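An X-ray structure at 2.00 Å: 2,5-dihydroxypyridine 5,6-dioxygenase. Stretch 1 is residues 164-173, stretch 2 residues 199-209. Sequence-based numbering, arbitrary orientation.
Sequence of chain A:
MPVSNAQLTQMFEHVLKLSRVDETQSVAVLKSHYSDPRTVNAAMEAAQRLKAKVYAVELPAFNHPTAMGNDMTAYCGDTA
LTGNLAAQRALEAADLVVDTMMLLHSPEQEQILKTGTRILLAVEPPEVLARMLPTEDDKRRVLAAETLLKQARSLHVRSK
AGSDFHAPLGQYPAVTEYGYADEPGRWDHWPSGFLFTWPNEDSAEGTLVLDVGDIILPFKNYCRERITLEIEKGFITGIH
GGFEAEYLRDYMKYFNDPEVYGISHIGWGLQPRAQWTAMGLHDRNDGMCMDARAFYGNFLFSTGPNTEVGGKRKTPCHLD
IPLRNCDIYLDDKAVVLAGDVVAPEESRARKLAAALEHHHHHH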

# COMPACT_ATOMS: atom_id res chain seq x y z
N ASP A 164 -23.65 -39.87 26.87
CA ASP A 164 -25.00 -40.12 27.45
C ASP A 164 -25.36 -38.88 28.28
O ASP A 164 -24.95 -38.78 29.43
CB ASP A 164 -25.01 -41.43 28.23
CG ASP A 164 -26.42 -41.89 28.61
OD1 ASP A 164 -26.55 -42.45 29.71
OD2 ASP A 164 -27.35 -41.67 27.81
N PHE A 165 -26.03 -37.92 27.65
CA PHE A 165 -26.14 -36.52 28.11
C PHE A 165 -27.63 -36.12 28.08
O PHE A 165 -28.31 -36.37 27.05
CB PHE A 165 -25.27 -35.62 27.23
CG PHE A 165 -25.37 -34.15 27.55
CD1 PHE A 165 -24.76 -33.64 28.69
CD2 PHE A 165 -26.12 -33.30 26.76
CE1 PHE A 165 -24.88 -32.30 29.01
CE2 PHE A 165 -26.23 -31.96 27.07
CZ PHE A 165 -25.62 -31.46 28.20
N HIS A 166 -28.11 -35.51 29.15
CA HIS A 166 -29.53 -35.10 29.26
C HIS A 166 -29.60 -33.62 29.62
O HIS A 166 -28.94 -33.21 30.59
CB HIS A 166 -30.31 -35.97 30.26
CG HIS A 166 -31.80 -35.87 30.09
ND1 HIS A 166 -32.47 -36.44 29.02
CD2 HIS A 166 -32.74 -35.24 30.83
CE1 HIS A 166 -33.76 -36.19 29.11
NE2 HIS A 166 -33.95 -35.45 30.22
N ALA A 167 -30.41 -32.88 28.87
CA ALA A 167 -30.62 -31.42 29.05
C ALA A 167 -32.11 -31.12 29.11
O ALA A 167 -32.78 -31.02 28.09
CB ALA A 167 -29.96 -30.67 27.91
N PRO A 168 -32.68 -30.91 30.32
CA PRO A 168 -34.03 -30.35 30.41
C PRO A 168 -34.09 -28.98 29.72
O PRO A 168 -33.23 -28.13 29.93
CB PRO A 168 -34.28 -30.28 31.93
CG PRO A 168 -33.27 -31.24 32.53
CD PRO A 168 -32.06 -31.13 31.63
N LEU A 169 -35.11 -28.77 28.89
CA LEU A 169 -35.35 -27.49 28.17
C LEU A 169 -36.64 -26.83 28.67
O LEU A 169 -37.40 -27.50 29.40
CB LEU A 169 -35.43 -27.80 26.68
CG LEU A 169 -34.18 -28.46 26.10
CD1 LEU A 169 -34.41 -28.87 24.66
CD2 LEU A 169 -32.98 -27.54 26.23
N GLY A 170 -36.86 -25.56 28.27
CA GLY A 170 -38.08 -24.77 28.51
C GLY A 170 -37.76 -23.38 29.01
O GLY A 170 -38.49 -22.45 28.70
N GLN A 171 -36.68 -23.21 29.75
CA GLN A 171 -36.32 -21.90 30.30
C GLN A 171 -35.89 -20.95 29.17
O GLN A 171 -36.03 -19.70 29.36
CB GLN A 171 -35.25 -22.09 31.38
CG GLN A 171 -35.07 -20.88 32.28
CD GLN A 171 -34.24 -21.21 33.50
OE1 GLN A 171 -33.82 -22.35 33.70
NE2 GLN A 171 -34.03 -20.21 34.34
N TYR A 172 -35.40 -21.45 28.04
CA TYR A 172 -34.61 -20.59 27.11
C TYR A 172 -35.07 -20.75 25.67
O TYR A 172 -35.51 -21.82 25.25
CB TYR A 172 -33.12 -20.88 27.24
CG TYR A 172 -32.51 -20.44 28.55
CD1 TYR A 172 -32.39 -19.11 28.86
CD2 TYR A 172 -32.06 -21.37 29.47
CE1 TYR A 172 -31.84 -18.70 30.07
CE2 TYR A 172 -31.52 -20.98 30.68
CZ TYR A 172 -31.39 -19.64 30.97
OH TYR A 172 -30.80 -19.24 32.14
N PRO A 173 -34.93 -19.70 24.83
CA PRO A 173 -35.42 -19.78 23.46
C PRO A 173 -34.54 -20.68 22.57
O PRO A 173 -33.45 -21.01 22.96
CB PRO A 173 -35.42 -18.32 22.99
CG PRO A 173 -34.42 -17.62 23.87
CD PRO A 173 -34.28 -18.43 25.14
N PRO A 199 -29.63 -25.40 28.04
CA PRO A 199 -30.33 -26.23 29.02
C PRO A 199 -30.92 -25.33 30.13
O PRO A 199 -30.37 -24.24 30.38
CB PRO A 199 -29.23 -27.12 29.60
CG PRO A 199 -27.94 -26.33 29.38
CD PRO A 199 -28.17 -25.51 28.13
N ASN A 200 -31.94 -25.82 30.83
CA ASN A 200 -32.47 -25.15 32.06
C ASN A 200 -31.31 -24.93 33.03
O ASN A 200 -30.35 -25.74 33.00
CB ASN A 200 -33.63 -25.94 32.65
CG ASN A 200 -34.78 -26.03 31.67
OD1 ASN A 200 -34.91 -25.18 30.79
ND2 ASN A 200 -35.57 -27.08 31.76
N GLU A 201 -31.38 -23.87 33.85
CA GLU A 201 -30.29 -23.50 34.80
C GLU A 201 -30.04 -24.71 35.74
O GLU A 201 -31.00 -25.39 36.12
CB GLU A 201 -30.62 -22.14 35.45
CG GLU A 201 -29.41 -21.21 35.65
CD GLU A 201 -28.71 -20.65 34.41
OE1 GLU A 201 -29.29 -20.75 33.31
OE2 GLU A 201 -27.56 -20.11 34.54
N ASP A 202 -28.77 -25.07 35.97
CA ASP A 202 -28.27 -26.12 36.92
C ASP A 202 -28.91 -27.50 36.68
O ASP A 202 -29.06 -28.24 37.66
CB ASP A 202 -28.48 -25.69 38.37
CG ASP A 202 -28.13 -24.23 38.59
OD1 ASP A 202 -26.93 -23.85 38.41
OD2 ASP A 202 -29.08 -23.46 38.90
N SER A 203 -29.17 -27.88 35.43
CA SER A 203 -29.99 -29.07 35.08
C SER A 203 -29.23 -30.09 34.23
O SER A 203 -29.58 -31.27 34.36
CB SER A 203 -31.22 -28.63 34.38
OG SER A 203 -31.73 -27.50 35.06
N ALA A 204 -28.32 -29.69 33.34
CA ALA A 204 -27.67 -30.64 32.40
C ALA A 204 -26.89 -31.69 33.20
O ALA A 204 -26.20 -31.31 34.16
CB ALA A 204 -26.79 -29.93 31.40
N GLU A 205 -26.96 -32.94 32.74
CA GLU A 205 -26.52 -34.17 33.47
C GLU A 205 -25.91 -35.18 32.49
O GLU A 205 -26.57 -35.47 31.48
CB GLU A 205 -27.72 -34.87 34.14
CG GLU A 205 -28.16 -34.24 35.44
CD GLU A 205 -27.34 -34.65 36.66
OE1 GLU A 205 -26.75 -33.76 37.33
OE2 GLU A 205 -27.31 -35.86 36.95
N GLY A 206 -24.76 -35.75 32.84
CA GLY A 206 -24.29 -37.02 32.24
C GLY A 206 -22.88 -36.91 31.69
O GLY A 206 -22.06 -36.21 32.30
N THR A 207 -22.63 -37.57 30.56
CA THR A 207 -21.29 -37.74 29.94
C THR A 207 -21.32 -37.26 28.48
O THR A 207 -22.20 -37.71 27.70
CB THR A 207 -20.86 -39.21 30.04
OG1 THR A 207 -21.09 -39.57 31.39
CG2 THR A 207 -19.40 -39.45 29.69
N LEU A 208 -20.38 -36.37 28.12
CA LEU A 208 -20.06 -36.08 26.71
C LEU A 208 -18.64 -36.55 26.44
O LEU A 208 -17.73 -36.09 27.14
CB LEU A 208 -20.25 -34.58 26.44
CG LEU A 208 -21.71 -34.12 26.46
CD1 LEU A 208 -21.79 -32.60 26.61
CD2 LEU A 208 -22.48 -34.60 25.23
N VAL A 209 -18.48 -37.48 25.50
CA VAL A 209 -17.15 -38.01 25.09
C VAL A 209 -16.75 -37.32 23.78
O VAL A 209 -17.43 -37.48 22.74
CB VAL A 209 -17.15 -39.55 24.96
CG1 VAL A 209 -15.86 -40.07 24.33
CG2 VAL A 209 -17.42 -40.20 26.31

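What holds the two backbones in register? D164 and H166 each form an antiparallel hydrogen-bonded pair: D164 N donates to T207 O (2.7 Å) and T207 N to D164 O (2.9 Å), while H166 N donates to E205 O (2.8 Å) and E205 N to H166 O (2.9 Å). The side chains of D164, H166, E205 and T207 therefore share one face of the ladder. Between these pairs G206 sits opposite F165, and an ideal CB on G206 would lie 2.2 Å from D164 O, a clash that its missing side chain avoids.

How does F165 pack? Its t rotamer (chi1 176°) and chi2 of 74° set the ring beneath L208, whose m,t conformation carries CD1 over one ring face, 3.9 Å from the F165 ring centroid. L208 CD2 also comes within 3.6 Å of F165 CB, so both methyls of this leucine meet the phenylalanine. The ring's far end reaches A204, with F165 CZ 3.7 Å from A204 CB.

Why does N200 adopt its m rotamer? With chi1 at -61° and chi2 at -25°, its amide addresses the turning backbone of the other stretch with both ends: ND2 of N200 donates to L169 O (3.0 Å), and OD1 of N200 accepts from Q171 N (2.8 Å). Its own backbone is anchored as well, N200 N donating to P168 O at 2.8 Å.

What do the longer side chains of Q171 and Y172 accomplish? Q171, extended through t,t, brings OE1 to E201 N at 2.9 Å, in nearly linear geometry. Y172, an m rotamer, points its hydroxyl at the same residue: Y172 OH donates to E201 OE1 across a very short 2.4 Å, with the carboxylate oxygen near the ring plane. E201 is thus held through both backbone and side chain.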